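Local coordinates for protein signal recognition particle receptor FtsY (Sulfolobus acidocaldarius, PDB 5L3S) that acts as the docking receptor for the signal recognition particle, joining a helical-bundle domain to a P-loop domain of the SRP54 family, at residues Ile105-Asn110 / Arg217-Asp222; Asp243-Thr248 / Lys268-Met273. All coordinates share one frame; numbering follows the deposited sequence.

Contact 1 (Ile105-Asn110 / Arg217-Asp222); sequences IFFGVN and RILILD. With GNP (phosphoaminophosphonic acid-guanylate ester), chain I.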
loop_
_atom_site.group_PDB
_atom_site.type_symbol
_atom_site.label_atom_id
_atom_site.label_comp_id
_atom_site.label_asym_id
_atom_site.label_seq_id
_atom_site.Cartn_x
_atom_site.Cartn_y
_atom_site.Cartn_z
ATOM N N ILE B 105 19.594 3.649 -7.348
ATOM C CA ILE B 105 18.440 4.545 -7.312
ATOM C C ILE B 105 17.230 3.751 -6.840
ATOM O O ILE B 105 17.142 2.529 -7.078
ATOM C CB ILE B 105 18.191 5.224 -8.689
ATOM C CG1 ILE B 105 17.139 6.351 -8.585
ATOM C CG2 ILE B 105 17.820 4.189 -9.735
ATOM C CD1 ILE B 105 17.129 7.286 -9.809
ATOM N N PHE B 106 16.332 4.445 -6.144
ATOM C CA PHE B 106 15.124 3.849 -5.564
ATOM C C PHE B 106 13.934 4.625 -6.112
ATOM O O PHE B 106 13.947 5.864 -6.104
ATOM C CB PHE B 106 15.156 3.987 -4.031
ATOM C CG PHE B 106 16.310 3.276 -3.373
ATOM C CD1 PHE B 106 17.599 3.798 -3.438
ATOM C CD2 PHE B 106 16.111 2.096 -2.681
ATOM C CE1 PHE B 106 18.661 3.147 -2.834
ATOM C CE2 PHE B 106 17.171 1.430 -2.076
ATOM C CZ PHE B 106 18.447 1.952 -2.150
ATOM N N PHE B 107 12.927 3.920 -6.628
ATOM C CA PHE B 107 11.707 4.605 -7.067
ATOM C C PHE B 107 10.462 3.755 -6.819
ATOM O O PHE B 107 10.553 2.585 -6.442
ATOM C CB PHE B 107 11.803 5.049 -8.546
ATOM C CG PHE B 107 12.184 3.936 -9.518
ATOM C CD1 PHE B 107 11.221 3.062 -10.024
ATOM C CD2 PHE B 107 13.497 3.814 -9.978
ATOM C CE1 PHE B 107 11.572 2.051 -10.928
ATOM C CE2 PHE B 107 13.853 2.816 -10.874
ATOM C CZ PHE B 107 12.888 1.931 -11.348
ATOM N N GLY B 108 9.296 4.342 -7.016
ATOM C CA GLY B 108 8.059 3.597 -6.794
ATOM C C GLY B 108 6.947 4.597 -6.533
ATOM O O GLY B 108 7.194 5.807 -6.504
ATOM N N VAL B 109 5.724 4.107 -6.329
ATOM C CA VAL B 109 4.601 5.018 -6.151
ATOM C C VAL B 109 4.616 5.689 -4.784
ATOM O O VAL B 109 5.376 5.314 -3.894
ATOM C CB VAL B 109 3.219 4.316 -6.408
ATOM C CG1 VAL B 109 3.216 3.629 -7.762
ATOM C CG2 VAL B 109 2.903 3.321 -5.318
ATOM N N ASN B 110 3.770 6.700 -4.621
ATOM C CA ASN B 110 3.752 7.481 -3.392
ATOM C C ASN B 110 3.490 6.695 -2.131
ATOM O O ASN B 110 2.550 5.897 -2.071
ATOM C CB ASN B 110 2.680 8.573 -3.511
ATOM C CG ASN B 110 2.863 9.385 -4.741
ATOM O OD1 ASN B 110 2.446 8.977 -5.833
ATOM N ND2 ASN B 110 3.518 10.539 -4.594
ATOM N N ARG B 217 19.046 -0.523 -9.980
ATOM C CA ARG B 217 17.785 0.201 -9.855
ATOM C C ARG B 217 16.802 -0.639 -9.033
ATOM O O ARG B 217 16.594 -1.804 -9.338
ATOM C CB ARG B 217 17.162 0.456 -11.230
ATOM C CG ARG B 217 18.010 1.191 -12.236
ATOM C CD ARG B 217 17.277 1.232 -13.564
ATOM N NE ARG B 217 18.054 1.885 -14.605
ATOM C CZ ARG B 217 17.597 2.157 -15.824
ATOM N NH1 ARG B 217 16.357 1.826 -16.165
ATOM N NH2 ARG B 217 18.387 2.760 -16.706
ATOM N N ILE B 218 16.210 -0.047 -8.000
ATOM C CA ILE B 218 15.336 -0.785 -7.103
ATOM C C ILE B 218 13.940 -0.173 -7.070
ATOM O O ILE B 218 13.771 0.988 -6.713
ATOM C CB ILE B 218 15.879 -0.826 -5.664
ATOM C CG1 ILE B 218 17.276 -1.467 -5.643
ATOM C CG2 ILE B 218 14.924 -1.604 -4.755
ATOM C CD1 ILE B 218 17.903 -1.517 -4.264
ATOM N N LEU B 219 12.954 -0.975 -7.448
ATOM C CA LEU B 219 11.557 -0.589 -7.317
ATOM C C LEU B 219 11.106 -0.941 -5.912
ATOM O O LEU B 219 11.370 -2.045 -5.421
ATOM C CB LEU B 219 10.703 -1.334 -8.342
ATOM C CG LEU B 219 9.179 -1.187 -8.155
ATOM C CD1 LEU B 219 8.739 0.247 -8.355
ATOM C CD2 LEU B 219 8.423 -2.177 -9.087
ATOM N N ILE B 220 10.446 0.007 -5.250
ATOM C CA ILE B 220 9.849 -0.270 -3.949
ATOM C C ILE B 220 8.350 -0.578 -4.100
ATOM O O ILE B 220 7.620 0.184 -4.721
ATOM C CB ILE B 220 10.044 0.904 -2.973
ATOM C CG1 ILE B 220 11.533 1.288 -2.879
ATOM C CG2 ILE B 220 9.497 0.535 -1.605
ATOM C CD1 ILE B 220 12.421 0.115 -2.491
ATOM N N LEU B 221 7.922 -1.721 -3.568
ATOM C CA LEU B 221 6.507 -2.101 -3.539
ATOM C C LEU B 221 6.050 -2.295 -2.091
ATOM O O LEU B 221 6.799 -2.795 -1.252
ATOM C CB LEU B 221 6.260 -3.391 -4.364
ATOM C CG LEU B 221 6.563 -3.317 -5.871
ATOM C CD1 LEU B 221 6.510 -4.685 -6.553
ATOM C CD2 LEU B 221 5.612 -2.332 -6.585
ATOM N N ASP B 222 4.810 -1.893 -1.813
ATOM C CA ASP B 222 4.176 -2.044 -0.508
ATOM C C ASP B 222 3.553 -3.439 -0.413
ATOM O O ASP B 222 2.691 -3.790 -1.221
ATOM C CB ASP B 222 3.055 -0.983 -0.389
ATOM C CG ASP B 222 2.497 -0.843 1.021
ATOM O OD1 ASP B 222 2.463 -1.839 1.775
ATOM O OD2 ASP B 222 2.089 0.294 1.375
HETATM P PG GNP I . 2.973 8.585 7.430
HETATM O O1G GNP I . 4.435 8.121 7.344
HETATM O O2G GNP I . 2.794 9.716 8.404
HETATM O O3G GNP I . 2.175 7.337 7.752
HETATM N N3B GNP I . 2.537 9.026 5.942
HETATM P PB GNP I . 1.086 9.726 5.595
HETATM O O1B GNP I . 1.054 10.943 6.398
HETATM O O2B GNP I . 0.010 8.725 5.769
HETATM O O3A GNP I . 1.098 10.041 4.082
HETATM P PA GNP I . 1.764 11.282 3.385
HETATM O O1A GNP I . 3.169 11.465 3.798
HETATM O O2A GNP I . 0.868 12.452 3.539
HETATM O "O5'" GNP I . 1.691 10.945 1.850
HETATM C "C5'" GNP I . 2.314 9.780 1.297
HETATM C "C4'" GNP I . 2.550 10.063 -0.181
HETATM O "O4'" GNP I . 1.306 9.984 -0.919
HETATM C "C3'" GNP I . 3.083 11.463 -0.487
HETATM O "O3'" GNP I . 3.986 11.373 -1.569
HETATM C "C2'" GNP I . 1.837 12.247 -0.924
HETATM O "O2'" GNP I . 2.190 13.288 -1.812
HETATM C "C1'" GNP I . 1.094 11.152 -1.684
HETATM N N9 GNP I . -0.365 11.252 -1.827
HETATM C C8 GNP I . -1.336 11.448 -0.866
HETATM N N7 GNP I . -2.562 11.411 -1.362
HETATM C C5 GNP I . -2.382 11.155 -2.736
HETATM C C6 GNP I . -3.289 11.012 -3.821
HETATM O O6 GNP I . -4.542 11.078 -3.811
HETATM N N1 GNP I . -2.631 10.761 -5.028
HETATM C C2 GNP I . -1.271 10.668 -5.179
HETATM N N2 GNP I . -0.775 10.443 -6.408
HETATM N N3 GNP I . -0.433 10.818 -4.177
HETATM C C4 GNP I . -1.032 11.054 -3.007
HETATM O O HOH W 1 5.719 1.296 -6.495
#
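F107 O accepts the N-H of I220 at 2.8 Å in a nearly straight bond (169° at the hydrogen), while the CA-H of L219 and the methyl CD1 of L219 also press on this oxygen. The bond belongs to a parallel pair of strands in the central sheet of a P-loop fold, strand 102-107 leading into a loop whose Walker A-like pattern includes G108. Earlier in the ladder, I218 N donates to I105 O at 2.9 Å and F107 N to I218 O at 3.1 Å. Beyond G108 the backbones part, and a water continues the link, accepting from V109 N at 2.8 Å and donating to I220 O at 2.8 Å.

On one side of the sheet F106 and I218 run side by side, with ring atom CE2 of F106 3.7 Å from CD1 of I218; CD1 of I220 reaches the ring edge near CD2. The other side carries I105, F107, R217 and L219. There CG of F107 sits between its own backbone N and carbonyl carbon (chi1 53°). The end of its ring comes nearer strand 217-222: I218 O lies above one face, offset toward the rim, CE2 approaches CB of R217, and CD1 approaches CD1 of L219. That leucine methyl also rests on CA of G108. Helix 199-212 packs against I105, F107 and R217. The loop then carries N110 to the bound GNP, which is also hydrogen-bonded to another protein chain; N110 ND2 donates to its ribose O3' at 3.2 Å, with 165° at the hydrogen.

Contact 2 (Asp243-Thr248 / Lys268-Met273); sequences DAVILT and KPVVYM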
loop_
_atom_site.group_PDB
_atom_site.type_symbol
_atom_site.label_atom_id
_atom_site.label_comp_id
_atom_site.label_asym_id
_atom_site.label_seq_id
_atom_site.Cartn_x
_atom_site.Cartn_y
_atom_site.Cartn_z
ATOM N N ASP B 243 16.117 -3.531 -11.620
ATOM C CA ASP B 243 16.880 -4.769 -11.438
ATOM C C ASP B 243 16.284 -5.677 -10.363
ATOM O O ASP B 243 16.361 -6.903 -10.463
ATOM C CB ASP B 243 18.326 -4.442 -11.071
ATOM C CG ASP B 243 19.012 -3.600 -12.124
ATOM O OD1 ASP B 243 19.185 -4.105 -13.248
ATOM O OD2 ASP B 243 19.377 -2.442 -11.830
ATOM N N ALA B 244 15.718 -5.067 -9.327
ATOM C CA ALA B 244 15.171 -5.818 -8.198
ATOM C C ALA B 244 14.115 -5.024 -7.427
ATOM O O ALA B 244 13.915 -3.836 -7.662
ATOM C CB ALA B 244 16.270 -6.259 -7.262
ATOM N N VAL B 245 13.454 -5.699 -6.490
ATOM C CA VAL B 245 12.391 -5.075 -5.724
ATOM C C VAL B 245 12.718 -5.206 -4.243
ATOM O O VAL B 245 13.278 -6.224 -3.812
ATOM C CB VAL B 245 11.049 -5.793 -6.027
ATOM C CG1 VAL B 245 9.979 -5.441 -5.005
ATOM C CG2 VAL B 245 10.588 -5.466 -7.444
ATOM N N ILE B 246 12.369 -4.185 -3.472
ATOM C CA ILE B 246 12.279 -4.325 -2.026
ATOM C C ILE B 246 10.801 -4.182 -1.626
ATOM O O ILE B 246 10.136 -3.238 -2.040
ATOM C CB ILE B 246 13.180 -3.289 -1.294
ATOM C CG1 ILE B 246 14.665 -3.637 -1.522
ATOM C CG2 ILE B 246 12.855 -3.242 0.206
ATOM C CD1 ILE B 246 15.664 -2.583 -0.972
ATOM N N LEU B 247 10.300 -5.143 -0.850
ATOM C CA LEU B 247 8.916 -5.129 -0.365
ATOM C C LEU B 247 8.888 -4.591 1.052
ATOM O O LEU B 247 9.625 -5.086 1.909
ATOM C CB LEU B 247 8.363 -6.562 -0.328
ATOM C CG LEU B 247 8.275 -7.340 -1.632
ATOM C CD1 LEU B 247 7.535 -8.664 -1.393
ATOM C CD2 LEU B 247 7.552 -6.502 -2.665
ATOM N N THR B 248 8.026 -3.607 1.317
ATOM C CA THR B 248 7.970 -2.984 2.640
ATOM C C THR B 248 6.733 -3.385 3.452
ATOM O O THR B 248 5.778 -3.944 2.913
ATOM C CB THR B 248 7.910 -1.449 2.506
ATOM O OG1 THR B 248 6.726 -1.102 1.785
ATOM C CG2 THR B 248 9.152 -0.914 1.750
ATOM N N LYS B 268 11.418 -11.002 -11.962
ATOM C CA LYS B 268 12.086 -9.991 -11.148
ATOM C C LYS B 268 12.220 -10.494 -9.717
ATOM O O LYS B 268 11.294 -11.085 -9.174
ATOM C CB LYS B 268 11.311 -8.662 -11.172
ATOM C CG LYS B 268 11.317 -7.987 -12.533
ATOM C CD LYS B 268 12.727 -7.507 -12.900
ATOM C CE LYS B 268 12.715 -6.744 -14.219
ATOM N NZ LYS B 268 14.077 -6.507 -14.758
ATOM N N PRO B 269 13.399 -10.300 -9.115
ATOM C CA PRO B 269 13.586 -10.790 -7.747
ATOM C C PRO B 269 13.279 -9.743 -6.673
ATOM O O PRO B 269 13.462 -8.547 -6.882
ATOM C CB PRO B 269 15.074 -11.126 -7.715
ATOM C CG PRO B 269 15.694 -10.098 -8.644
ATOM C CD PRO B 269 14.672 -9.928 -9.759
ATOM N N VAL B 270 12.814 -10.213 -5.524
ATOM C CA VAL B 270 12.778 -9.409 -4.322
ATOM C C VAL B 270 14.103 -9.647 -3.626
ATOM O O VAL B 270 14.500 -10.802 -3.446
ATOM C CB VAL B 270 11.641 -9.858 -3.393
ATOM C CG1 VAL B 270 11.671 -9.064 -2.083
ATOM C CG2 VAL B 270 10.279 -9.712 -4.088
ATOM N N VAL B 271 14.815 -8.581 -3.262
ATOM C CA VAL B 271 16.123 -8.758 -2.618
ATOM C C VAL B 271 16.085 -8.546 -1.098
ATOM O O VAL B 271 16.846 -9.174 -0.364
ATOM C CB VAL B 271 17.227 -7.876 -3.263
ATOM C CG1 VAL B 271 17.626 -8.433 -4.619
ATOM C CG2 VAL B 271 16.751 -6.415 -3.370
ATOM N N TYR B 272 15.207 -7.666 -0.624
ATOM C CA TYR B 272 15.064 -7.462 0.813
ATOM C C TYR B 272 13.610 -7.232 1.169
ATOM O O TYR B 272 12.803 -6.908 0.315
ATOM C CB TYR B 272 15.865 -6.243 1.284
ATOM C CG TYR B 272 17.327 -6.359 1.043
ATOM C CD1 TYR B 272 18.128 -7.079 1.910
ATOM C CD2 TYR B 272 17.915 -5.766 -0.063
ATOM C CE1 TYR B 272 19.485 -7.211 1.695
ATOM C CE2 TYR B 272 19.275 -5.900 -0.303
ATOM C CZ TYR B 272 20.055 -6.619 0.584
ATOM O OH TYR B 272 21.404 -6.755 0.364
ATOM N N MET B 273 13.284 -7.410 2.443
ATOM C CA MET B 273 11.974 -7.030 2.936
ATOM C C MET B 273 12.083 -6.109 4.150
ATOM O O MET B 273 12.857 -6.368 5.074
ATOM C CB MET B 273 11.172 -8.274 3.291
ATOM C CG MET B 273 10.689 -9.044 2.058
ATOM S SD MET B 273 9.957 -10.565 2.597
ATOM C CE MET B 273 11.405 -11.258 3.383
HETATM O O HOH W 2 16.362 -7.933 -13.271
#
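V245 is bonded through both of its backbone polar atoms to the strand beside it: its N donates to P269 O at 2.9 Å, and its O accepts from V271 N at 2.9 Å. A regular parallel ladder would next pair L247 N with V271 O, but L247 N bonds to Y272 O at 3.3 Å: between the V245/V270 and L247/M273 bridges, V271 and Y272 both stand opposite I246. This extra residue makes a beta bulge; V271 departs from extended geometry (psi -32°), and Y272 N is buried without a partner.

CB of A244 meets CG1 of V271 at 3.7 Å, and CG1 of I246 touches the other methyl, CG2. CD1 of I246 comes obliquely to the tyrosine ring, 4.0 Å from CD2 of Y272. On the reverse side L247 and V270 cross at about a right angle, CG of L247 lying 3.8 Å from CG1 of V270, and CG of M273 borders CB of L247.

Near the start of both segments a water donates to D243 O at 3.0 Å and accepts from K268 NZ at 3.1 Å; the same ammonium is bonded to Y242 O, and K268 makes a cation-pi contact with Y242. Helix 258-266, the crossover of this beta-alpha-beta unit, packs on V245, L247 and V270, whereas helix 114-127 lies against I246 and Y272 on the other side of the sheet.

Following the chain from the N terminus, strand 102-107 enters the sheet first, and contact 1 closes a long loop of 106 residues that holds helices and the strands on the far side of 102-107. Helix 228-239 then leads to strand 244-248, and contact 2 closes a much shorter loop, a single beta-alpha-beta unit. The two loops lie in series, neither nesting nor crossing. Their strands adjoin in the order 102-107, 216-222, 244-248, 270-274, and the centres of the two contacts lie about 9 Å apart. At the seam, D243 OD2 probably bonds to R217 N at 2.7 Å and T248 N to L221 O at 3.0 Å, joining strand 216-222 to strand 244-248 and so both contacts in one sheet.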